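Nuclear movement protein (PDB 2O30) is of unknown function in detail but, as a CS-domain protein of the NudC-like p23 family, probably binds unfolded proteins as a chaperone or co-chaperone in the cytoplasm. Local coordinates at residues Trp9-Asn14 with Asn81-Ser86; Val60-Trp65 with Val74-Lys79; Ile33-Lys38 with Gly52-Glu57. The protein carries 1 engineered substitution. One frame throughout, in Å; residues are numbered along the deposited sequence.

Overall arrangement
All three contacts sit in one CS domain, a p23-like beta sandwich. Interaction 1 is a surface contact, in which the segment after the last strand lies beside strand 8-12. Interactions 2 and 3 are partly buried. Interaction 2 is strand pairing within one sheet. Interaction 3 ties the turn after strand 31-36 to the segment that leaves strand 47-51. Interactions 1 and 2 reach the same sheet and meet at Lys78, whose NZ bonds to Gln11 OE1. Interactions 2 and 3 share the Lys79-Glu57 salt bridge. Their chemistry differs: a side-chain amide and indole rings in interaction 1, backbone strand pairing, continued by a serine hydroxyl and a water, in interaction 2, and a lysine on carbonyl oxygens in interaction 3.

Interaction 1. Residues Trp9-Asn14 with Asn81-Ser86; sequences WDQELN and NEWWDS
Leu13 CD1 covers one face of the Trp83 indole, and Gln11 OE1 lies in plane at the edge of that ring. The Trp9 ring has Trp84 O at its edge, in plane. In this CS-domain beta sandwich, the contact lays the segment after the last strand against strand 8-12. Leu13 CD1 makes a CH-pi contact 4.0 Å from the centroid of the Trp83 six-membered ring, 14° off its normal. The two segments run nearly antiparallel, but Gln11 bridges them with its side chain. Its amide plane stands 82° from the Trp83 ring. The amide pairs with both the N-H and the C=O of Trp84, a two-bond pairing with an irregular segment. Trp84 N donates to Gln11 OE1 at 2.8 Å, in the carbonyl plane and on a lone pair. OE1 also takes a bond from Lys78 NZ, which forms a cation-pi pair with Trp84. With OE1 accepting and NE2 donating, both ends of the amide are held and its rotation is probably fixed. Near the turn, Asn14 CB packs 3.1 Å from Asn81 OD1. On the other half of the amide, Gln11 NE2 donates to Trp84 O at 2.8 Å, with an N-H...O angle of 164°.

Interaction 2. Residues Val60-Trp65 with Val74-Lys79; sequences VSSLWW and VNVTKK
Strand 63-65 pairs with strand 74-78 in an antiparallel hairpin, part of the larger sheet of the CS-domain sandwich. Trp64 and Asn75 form a hydrogen-bonded pair. Trp64 N donates to Asn75 O at 2.9 Å, and Asn75 N donates to Trp64 O at 2.8 Å. Trp65 and Val74 follow as a non-hydrogen-bonded pair, with Trp65 CB 3.9 Å from Val74 CG2. Leu63 CD1 reaches Val74 CG1 at 3.6 Å and also touches Val76 CB. The Leu63 and Val74 side chains cross at a slant. Toward strand 31-36, Trp65 packs on Ile31 and Ile33, and Leu63 on Ile33 and Met35. Before the strand, a type I turn runs from Val60 to Leu63. Here a side chain takes over from the backbone: Thr77 N donates to Ser62 OG at 2.8 Å, with an N-H...O angle of 168°. Ser62 OG also bonds to Asp59 O, so one hydroxyl ties Ser62 to Thr77 and to the residue before the turn. One water donates to Ser62 O and to Asn75 OD1, at 2.6 Å each. Asn75 ND2 is held by Asn17 and Glu15. The chemistry implies a division of labour: Leu63, Trp65, Val74 and Val76 make the apolar contacts, Trp64 and Asn75 lie on the face opposite Trp65 and Val74, and serine, asparagine and water extend the polar pairing where the strand gives way to a turn.

Interaction 3. Residues Ile33-Lys38 with Gly52-Glu57; sequences IRMVGK and GELLHE. Engineered in segment 33-38: Met35 (natural residue Ile).
Lys38 and Leu54 join the turn after strand 31-36 to the segment that leaves strand 47-51 for the other sheet of the CS-domain sandwich. Among the hydrogen bonds, Leu54 N donates to Lys38 O at 2.8 Å, nearly straight at 174°. Lys38 NZ donates to Leu54 O at 3.1 Å, in the carbonyl plane, and to Leu55 O at 3.0 Å, from above the carbonyl plane. A bend at chi3 (-60°) turns CE out of line with the extended start of the chain. A water accepts from Lys38 N and gives a weak bond to Glu53 OE2.

The apolar contacts follow the same side chain. Lys38 CB lies 3.7 Å from Glu53 CG, and Lys38 CG lies 3.9 Å from Glu57 CG. The Lys38 and Glu57 chains cross at about a right angle. Met35, an engineered substitution present as selenomethionine, puts CE unusually close to Leu54 CD1, at a doubtful 3.2 Å. Nearby, Arg34 lines the DTT site and bonds to Trp65 O of the second subunit.

As for charges, Lys38 NZ is 4.7 Å from Glu53 OE1, not in contact. Glu57 OE1 forms a salt bridge with Lys79. Lys38 CD lies 3.4 Å from His56 C, and the contact buries His56 O without a partner in the model. Two carbonyl oxygens hold NZ; Leu54 O, the better directed, would probably do more to stabilise its charge.

Interaction 1. Residues Trp9-Asn14 with Asn81-Ser86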
loop_
_atom_site.group_PDB
_atom_site.type_symbol
_atom_site.label_atom_id
_atom_site.label_comp_id
_atom_site.label_asym_id
_atom_site.label_seq_id
_atom_site.Cartn_x
_atom_site.Cartn_y
_atom_site.Cartn_z
ATOM N N TRP A 9 8.395 -18.314 -2.777
ATOM C CA TRP A 9 8.941 -17.477 -3.819
ATOM C C TRP A 9 9.967 -18.255 -4.625
ATOM O O TRP A 9 10.483 -19.284 -4.178
ATOM C CB TRP A 9 9.606 -16.220 -3.217
ATOM C CG TRP A 9 10.880 -16.523 -2.442
ATOM C CD1 TRP A 9 10.973 -17.032 -1.180
ATOM C CD2 TRP A 9 12.242 -16.335 -2.901
ATOM N NE1 TRP A 9 12.308 -17.177 -0.814
ATOM C CE2 TRP A 9 13.097 -16.759 -1.853
ATOM C CE3 TRP A 9 12.810 -15.850 -4.097
ATOM C CZ2 TRP A 9 14.507 -16.726 -1.965
ATOM C CZ3 TRP A 9 14.211 -15.789 -4.198
ATOM C CH2 TRP A 9 15.028 -16.228 -3.137
ATOM N N ASP A 10 10.263 -17.729 -5.804
ATOM C CA ASP A 10 11.282 -18.313 -6.674
ATOM C C ASP A 10 11.861 -17.189 -7.512
ATOM O O ASP A 10 11.444 -16.041 -7.389
ATOM C CB ASP A 10 10.707 -19.414 -7.571
ATOM C CG ASP A 10 9.625 -18.916 -8.498
ATOM O OD1 ASP A 10 9.933 -18.349 -9.568
ATOM O OD2 ASP A 10 8.443 -19.118 -8.174
ATOM N N GLN A 11 12.853 -17.520 -8.335
ATOM C CA GLN A 11 13.557 -16.471 -9.068
ATOM C C GLN A 11 14.089 -16.963 -10.411
ATOM O O GLN A 11 14.390 -18.152 -10.576
ATOM C CB GLN A 11 14.703 -15.903 -8.224
ATOM C CG GLN A 11 15.857 -16.885 -7.949
ATOM C CD GLN A 11 16.910 -16.267 -7.071
ATOM O OE1 GLN A 11 17.396 -15.155 -7.352
ATOM N NE2 GLN A 11 17.237 -16.943 -5.977
ATOM N N GLU A 12 14.161 -16.028 -11.349
ATOM C CA GLU A 12 14.937 -16.154 -12.574
ATOM C C GLU A 12 16.119 -15.234 -12.359
ATOM O O GLU A 12 16.133 -14.435 -11.413
ATOM C CB GLU A 12 14.153 -15.636 -13.776
ATOM C CG GLU A 12 12.736 -16.171 -13.883
ATOM C CD GLU A 12 12.663 -17.500 -14.579
ATOM O OE1 GLU A 12 13.436 -18.414 -14.221
ATOM O OE2 GLU A 12 11.815 -17.632 -15.495
ATOM N N LEU A 13 17.107 -15.288 -13.250
ATOM C CA LEU A 13 18.245 -14.371 -13.083
ATOM C C LEU A 13 17.834 -12.904 -12.942
ATOM O O LEU A 13 18.428 -12.170 -12.162
ATOM C CB LEU A 13 19.257 -14.557 -14.228
ATOM C CG LEU A 13 20.575 -13.785 -14.061
ATOM C CD1 LEU A 13 21.291 -14.092 -12.750
ATOM C CD2 LEU A 13 21.475 -14.138 -15.251
ATOM N N ASN A 14 16.773 -12.501 -13.646
ATOM C CA ASN A 14 16.351 -11.111 -13.698
ATOM C C ASN A 14 14.993 -10.819 -13.031
ATOM O O ASN A 14 14.508 -9.699 -13.131
ATOM C CB ASN A 14 16.278 -10.659 -15.171
ATOM C CG ASN A 14 15.195 -11.376 -15.971
ATOM O OD1 ASN A 14 14.850 -12.538 -15.723
ATOM N ND2 ASN A 14 14.673 -10.682 -16.987
ATOM N N ASN A 81 20.957 -8.254 -12.595
ATOM C CA ASN A 81 20.830 -9.678 -12.919
ATOM C C ASN A 81 21.773 -10.551 -12.084
ATOM O O ASN A 81 22.900 -10.838 -12.488
ATOM C CB ASN A 81 21.046 -9.948 -14.414
ATOM C CG ASN A 81 19.895 -9.462 -15.277
ATOM O OD1 ASN A 81 18.873 -8.992 -14.776
ATOM N ND2 ASN A 81 20.060 -9.571 -16.591
ATOM N N GLU A 82 21.302 -10.979 -10.918
ATOM C CA GLU A 82 22.110 -11.764 -9.989
ATOM C C GLU A 82 21.163 -12.656 -9.187
ATOM O O GLU A 82 20.002 -12.286 -8.960
ATOM C CB GLU A 82 22.886 -10.830 -9.046
ATOM C CG GLU A 82 22.033 -10.128 -7.992
ATOM C CD GLU A 82 22.739 -8.974 -7.295
ATOM O OE1 GLU A 82 24.000 -8.967 -7.299
ATOM O OE2 GLU A 82 22.038 -8.092 -6.734
ATOM N N TRP A 83 21.651 -13.821 -8.772
ATOM C CA TRP A 83 20.861 -14.685 -7.886
ATOM C C TRP A 83 20.758 -14.048 -6.499
ATOM O O TRP A 83 21.699 -13.399 -6.023
ATOM C CB TRP A 83 21.411 -16.125 -7.818
ATOM C CG TRP A 83 21.633 -16.766 -9.140
ATOM C CD1 TRP A 83 22.839 -17.130 -9.682
ATOM C CD2 TRP A 83 20.645 -17.100 -10.102
ATOM N NE1 TRP A 83 22.655 -17.686 -10.913
ATOM C CE2 TRP A 83 21.311 -17.683 -11.201
ATOM C CE3 TRP A 83 19.243 -16.976 -10.145
ATOM C CZ2 TRP A 83 20.634 -18.150 -12.329
ATOM C CZ3 TRP A 83 18.575 -17.437 -11.270
ATOM C CH2 TRP A 83 19.271 -17.999 -12.355
ATOM N N TRP A 84 19.599 -14.212 -5.858
ATOM C CA TRP A 84 19.390 -13.750 -4.485
ATOM C C TRP A 84 19.411 -14.956 -3.561
ATOM O O TRP A 84 18.727 -15.947 -3.834
ATOM C CB TRP A 84 17.998 -13.117 -4.339
ATOM C CG TRP A 84 17.767 -11.823 -5.065
ATOM C CD1 TRP A 84 18.483 -11.299 -6.128
ATOM C CD2 TRP A 84 16.721 -10.889 -4.786
ATOM N NE1 TRP A 84 17.935 -10.085 -6.506
ATOM C CE2 TRP A 84 16.855 -9.816 -5.699
ATOM C CE3 TRP A 84 15.676 -10.856 -3.844
ATOM C CZ2 TRP A 84 15.976 -8.721 -5.703
ATOM C CZ3 TRP A 84 14.811 -9.764 -3.839
ATOM C CH2 TRP A 84 14.969 -8.709 -4.767
ATOM N N ASP A 85 20.183 -14.862 -2.479
ATOM C CA ASP A 85 20.212 -15.888 -1.429
ATOM C C ASP A 85 18.891 -16.029 -0.659
ATOM O O ASP A 85 18.546 -17.121 -0.181
ATOM C CB ASP A 85 21.313 -15.561 -0.405
ATOM C CG ASP A 85 22.716 -15.834 -0.923
ATOM O OD1 ASP A 85 22.890 -16.229 -2.103
ATOM O OD2 ASP A 85 23.661 -15.648 -0.126
ATOM N N SER A 86 18.181 -14.911 -0.500
ATOM C CA SER A 86 16.909 -14.899 0.220
ATOM C C SER A 86 16.013 -13.848 -0.436
ATOM O O SER A 86 16.497 -13.010 -1.200
ATOM C CB SER A 86 17.126 -14.615 1.708
ATOM O OG SER A 86 17.620 -13.300 1.923
#

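Interaction 2. Residues Val60-Trp65 with Val74-Lys79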
loop_
_atom_site.group_PDB
_atom_site.type_symbol
_atom_site.label_atom_id
_atom_site.label_comp_id
_atom_site.label_asym_id
_atom_site.label_seq_id
_atom_site.Cartn_x
_atom_site.Cartn_y
_atom_site.Cartn_z
ATOM N N VAL A 60 10.220 -1.206 -9.436
ATOM C CA VAL A 60 8.880 -1.221 -8.826
ATOM C C VAL A 60 7.767 -1.064 -9.875
ATOM O O VAL A 60 6.692 -1.676 -9.746
ATOM C CB VAL A 60 8.747 -0.228 -7.645
ATOM C CG1 VAL A 60 7.290 -0.107 -7.198
ATOM C CG2 VAL A 60 9.595 -0.689 -6.472
ATOM N N SER A 61 8.040 -0.300 -10.934
ATOM C CA SER A 61 7.075 -0.138 -12.039
ATOM C C SER A 61 6.712 -1.443 -12.775
ATOM O O SER A 61 5.655 -1.534 -13.405
ATOM C CB SER A 61 7.559 0.929 -13.041
ATOM O OG SER A 61 8.559 0.413 -13.905
ATOM N N SER A 62 7.575 -2.453 -12.677
ATOM C CA SER A 62 7.377 -3.713 -13.386
ATOM C C SER A 62 6.487 -4.681 -12.605
ATOM O O SER A 62 6.122 -5.751 -13.126
ATOM C CB SER A 62 8.719 -4.395 -13.664
ATOM O OG SER A 62 9.258 -4.943 -12.460
ATOM N N LEU A 63 6.184 -4.314 -11.366
ATOM C CA LEU A 63 5.368 -5.149 -10.453
ATOM C C LEU A 63 4.041 -5.534 -11.095
ATOM O O LEU A 63 3.328 -4.679 -11.614
ATOM C CB LEU A 63 5.111 -4.406 -9.144
ATOM C CG LEU A 63 4.283 -5.099 -8.057
ATOM C CD1 LEU A 63 4.921 -6.402 -7.685
ATOM C CD2 LEU A 63 4.162 -4.181 -6.837
ATOM N N TRP A 64 3.731 -6.825 -11.092
ATOM C CA TRP A 64 2.483 -7.306 -11.686
ATOM C C TRP A 64 2.009 -8.483 -10.854
ATOM O O TRP A 64 2.794 -9.177 -10.237
ATOM C CB TRP A 64 2.711 -7.735 -13.143
ATOM C CG TRP A 64 1.487 -8.282 -13.835
ATOM C CD1 TRP A 64 1.291 -9.561 -14.272
ATOM C CD2 TRP A 64 0.280 -7.568 -14.129
ATOM N NE1 TRP A 64 0.035 -9.687 -14.832
ATOM C CE2 TRP A 64 -0.607 -8.482 -14.749
ATOM C CE3 TRP A 64 -0.136 -6.245 -13.936
ATOM C CZ2 TRP A 64 -1.894 -8.105 -15.185
ATOM C CZ3 TRP A 64 -1.429 -5.876 -14.361
ATOM C CH2 TRP A 64 -2.272 -6.806 -14.991
ATOM N N TRP A 65 0.707 -8.694 -10.824
ATOM C CA TRP A 65 0.177 -9.874 -10.160
ATOM C C TRP A 65 -1.112 -10.286 -10.828
ATOM O O TRP A 65 -1.769 -9.473 -11.476
ATOM C CB TRP A 65 -0.037 -9.629 -8.682
ATOM C CG TRP A 65 -1.021 -8.550 -8.339
ATOM C CD1 TRP A 65 -0.779 -7.207 -8.232
ATOM C CD2 TRP A 65 -2.403 -8.737 -8.035
ATOM N NE1 TRP A 65 -1.940 -6.540 -7.872
ATOM C CE2 TRP A 65 -2.947 -7.464 -7.742
ATOM C CE3 TRP A 65 -3.230 -9.867 -7.968
ATOM C CZ2 TRP A 65 -4.299 -7.281 -7.408
ATOM C CZ3 TRP A 65 -4.579 -9.688 -7.620
ATOM C CH2 TRP A 65 -5.095 -8.400 -7.345
ATOM N N VAL A 74 2.778 -13.123 -8.063
ATOM C CA VAL A 74 3.318 -11.753 -8.116
ATOM C C VAL A 74 4.686 -11.848 -8.794
ATOM O O VAL A 74 5.443 -12.792 -8.540
ATOM C CB VAL A 74 3.468 -11.197 -6.695
ATOM C CG1 VAL A 74 3.937 -9.760 -6.709
ATOM C CG2 VAL A 74 2.125 -11.316 -5.908
ATOM N N ASN A 75 4.977 -10.905 -9.688
ATOM C CA ASN A 75 6.250 -10.908 -10.420
ATOM C C ASN A 75 6.793 -9.476 -10.395
ATOM O O ASN A 75 6.031 -8.519 -10.509
ATOM C CB ASN A 75 5.962 -11.359 -11.852
ATOM C CG ASN A 75 7.141 -11.220 -12.764
ATOM O OD1 ASN A 75 7.275 -10.207 -13.471
ATOM N ND2 ASN A 75 8.013 -12.232 -12.772
ATOM N N VAL A 76 8.111 -9.326 -10.217
ATOM C CA VAL A 76 8.749 -8.013 -10.328
ATOM C C VAL A 76 10.155 -8.242 -10.877
ATOM O O VAL A 76 10.780 -9.277 -10.584
ATOM C CB VAL A 76 8.778 -7.209 -8.979
ATOM C CG1 VAL A 76 9.639 -7.869 -7.909
ATOM C CG2 VAL A 76 9.262 -5.763 -9.199
ATOM N N THR A 77 10.627 -7.287 -11.683
ATOM C CA THR A 77 11.930 -7.443 -12.353
ATOM C C THR A 77 13.041 -6.928 -11.434
ATOM O O THR A 77 12.892 -5.891 -10.811
ATOM C CB THR A 77 11.926 -6.670 -13.692
ATOM O OG1 THR A 77 10.927 -7.221 -14.563
ATOM C CG2 THR A 77 13.292 -6.743 -14.384
ATOM N N LYS A 78 14.156 -7.661 -11.354
ATOM C CA LYS A 78 15.306 -7.232 -10.567
ATOM C C LYS A 78 16.032 -6.090 -11.277
ATOM O O LYS A 78 16.107 -6.088 -12.494
ATOM C CB LYS A 78 16.298 -8.391 -10.407
ATOM C CG LYS A 78 15.780 -9.581 -9.593
ATOM C CD LYS A 78 16.739 -10.767 -9.774
ATOM C CE LYS A 78 16.353 -11.967 -8.916
ATOM N NZ LYS A 78 17.361 -13.084 -9.203
ATOM N N LYS A 79 16.578 -5.157 -10.510
ATOM C CA LYS A 79 17.409 -4.088 -11.110
ATOM C C LYS A 79 18.726 -4.643 -11.637
ATOM O O LYS A 79 19.209 -4.227 -12.702
ATOM C CB LYS A 79 17.648 -2.963 -10.103
ATOM C CG LYS A 79 16.543 -1.906 -10.101
ATOM C CD LYS A 79 16.964 -0.619 -9.381
ATOM C CE LYS A 79 15.728 0.229 -9.002
ATOM N NZ LYS A 79 16.098 1.425 -8.148
HETATM O O HOH W 1 6.214 -8.024 -14.457
#

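Interaction 3. Residues Ile33-Lys38 with Gly52-Glu57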
loop_
_atom_site.group_PDB
_atom_site.type_symbol
_atom_site.label_atom_id
_atom_site.label_comp_id
_atom_site.label_asym_id
_atom_site.label_seq_id
_atom_site.Cartn_x
_atom_site.Cartn_y
_atom_site.Cartn_z
ATOM N N ILE A 33 -1.245 -4.907 -2.490
ATOM C CA ILE A 33 0.207 -5.053 -2.720
ATOM C C ILE A 33 0.804 -3.664 -2.967
ATOM O O ILE A 33 0.311 -2.909 -3.813
ATOM C CB ILE A 33 0.500 -5.990 -3.919
ATOM C CG1 ILE A 33 -0.107 -7.369 -3.655
ATOM C CG2 ILE A 33 2.016 -6.108 -4.160
ATOM C CD1 ILE A 33 -0.135 -8.324 -4.861
ATOM N N ARG A 34 1.838 -3.326 -2.203
ATOM C CA ARG A 34 2.570 -2.063 -2.375
ATOM C C ARG A 34 4.073 -2.330 -2.277
ATOM O O ARG A 34 4.512 -2.988 -1.344
ATOM C CB ARG A 34 2.194 -1.070 -1.277
ATOM C CG ARG A 34 2.945 0.268 -1.345
ATOM C CD ARG A 34 2.495 1.264 -0.266
ATOM N NE ARG A 34 2.870 0.875 1.093
ATOM C CZ ARG A 34 2.013 0.598 2.076
ATOM N NH1 ARG A 34 0.708 0.670 1.882
ATOM N NH2 ARG A 34 2.465 0.259 3.276
HETATM N N MSE A 35 4.844 -1.789 -3.219
HETATM C CA MSE A 35 6.281 -1.741 -3.081
HETATM C C MSE A 35 6.702 -0.284 -3.234
HETATM O O MSE A 35 6.253 0.389 -4.165
HETATM C CB MSE A 35 6.963 -2.605 -4.149
HETATM C CG MSE A 35 6.780 -4.106 -3.997
HETATM SE SE MSE A 35 7.983 -4.997 -5.052
HETATM C CE MSE A 35 9.421 -4.340 -4.260
ATOM N N VAL A 36 7.540 0.188 -2.315
ATOM C CA VAL A 36 8.181 1.498 -2.404
ATOM C C VAL A 36 9.658 1.279 -2.094
ATOM O O VAL A 36 10.012 0.840 -0.987
ATOM C CB VAL A 36 7.595 2.523 -1.395
ATOM C CG1 VAL A 36 8.265 3.895 -1.571
ATOM C CG2 VAL A 36 6.094 2.649 -1.585
ATOM N N GLY A 37 10.503 1.592 -3.065
ATOM C CA GLY A 37 11.920 1.246 -2.963
ATOM C C GLY A 37 12.025 -0.267 -2.839
ATOM O O GLY A 37 11.533 -1.002 -3.707
ATOM N N LYS A 38 12.638 -0.729 -1.749
ATOM C CA LYS A 38 12.770 -2.169 -1.489
ATOM C C LYS A 38 11.716 -2.678 -0.523
ATOM O O LYS A 38 11.616 -3.882 -0.305
ATOM C CB LYS A 38 14.170 -2.524 -0.957
ATOM C CG LYS A 38 15.278 -2.290 -1.960
ATOM C CD LYS A 38 16.491 -3.161 -1.642
ATOM C CE LYS A 38 17.066 -2.884 -0.269
ATOM N NZ LYS A 38 17.916 -4.021 0.214
ATOM N N GLY A 52 8.117 -6.462 4.715
ATOM C CA GLY A 52 9.564 -6.434 4.887
ATOM C C GLY A 52 10.279 -5.647 3.829
ATOM O O GLY A 52 9.707 -4.756 3.197
ATOM N N GLU A 53 11.553 -5.978 3.640
ATOM C CA GLU A 53 12.380 -5.287 2.684
ATOM C C GLU A 53 13.033 -6.342 1.819
ATOM O O GLU A 53 13.601 -7.299 2.340
ATOM C CB GLU A 53 13.446 -4.467 3.416
ATOM C CG GLU A 53 14.341 -3.663 2.512
ATOM C CD GLU A 53 15.068 -2.567 3.270
ATOM O OE1 GLU A 53 15.813 -2.893 4.223
ATOM O OE2 GLU A 53 14.879 -1.378 2.913
ATOM N N LEU A 54 12.929 -6.170 0.504
ATOM C CA LEU A 54 13.493 -7.122 -0.438
ATOM C C LEU A 54 15.011 -7.078 -0.308
ATOM O O LEU A 54 15.565 -6.039 0.040
ATOM C CB LEU A 54 13.087 -6.776 -1.864
ATOM C CG LEU A 54 11.619 -7.054 -2.232
ATOM C CD1 LEU A 54 11.426 -6.811 -3.724
ATOM C CD2 LEU A 54 11.243 -8.471 -1.908
ATOM N N LEU A 55 15.667 -8.197 -0.588
ATOM C CA LEU A 55 17.122 -8.285 -0.432
ATOM C C LEU A 55 17.883 -7.283 -1.309
ATOM O O LEU A 55 18.891 -6.687 -0.869
ATOM C CB LEU A 55 17.597 -9.716 -0.718
ATOM C CG LEU A 55 19.098 -9.944 -0.447
ATOM C CD1 LEU A 55 19.444 -9.629 0.989
ATOM C CD2 LEU A 55 19.461 -11.362 -0.787
ATOM N N HIS A 56 17.429 -7.108 -2.549
ATOM C CA HIS A 56 18.043 -6.165 -3.486
ATOM C C HIS A 56 16.979 -5.348 -4.209
ATOM O O HIS A 56 15.775 -5.631 -4.107
ATOM C CB HIS A 56 18.902 -6.887 -4.528
ATOM C CG HIS A 56 19.987 -7.733 -3.936
ATOM N ND1 HIS A 56 21.083 -7.194 -3.296
ATOM C CD2 HIS A 56 20.133 -9.077 -3.869
ATOM C CE1 HIS A 56 21.863 -8.171 -2.868
ATOM N NE2 HIS A 56 21.309 -9.324 -3.200
ATOM N N GLU A 57 17.435 -4.350 -4.957
ATOM C CA GLU A 57 16.545 -3.448 -5.667
ATOM C C GLU A 57 15.783 -4.107 -6.815
ATOM O O GLU A 57 16.296 -4.985 -7.531
ATOM C CB GLU A 57 17.310 -2.190 -6.128
ATOM C CG GLU A 57 17.636 -1.283 -4.938
ATOM C CD GLU A 57 18.340 0.011 -5.311
ATOM O OE1 GLU A 57 17.960 0.656 -6.315
ATOM O OE2 GLU A 57 19.271 0.394 -4.568
HETATM O O HOH W 2 14.161 0.823 0.291
#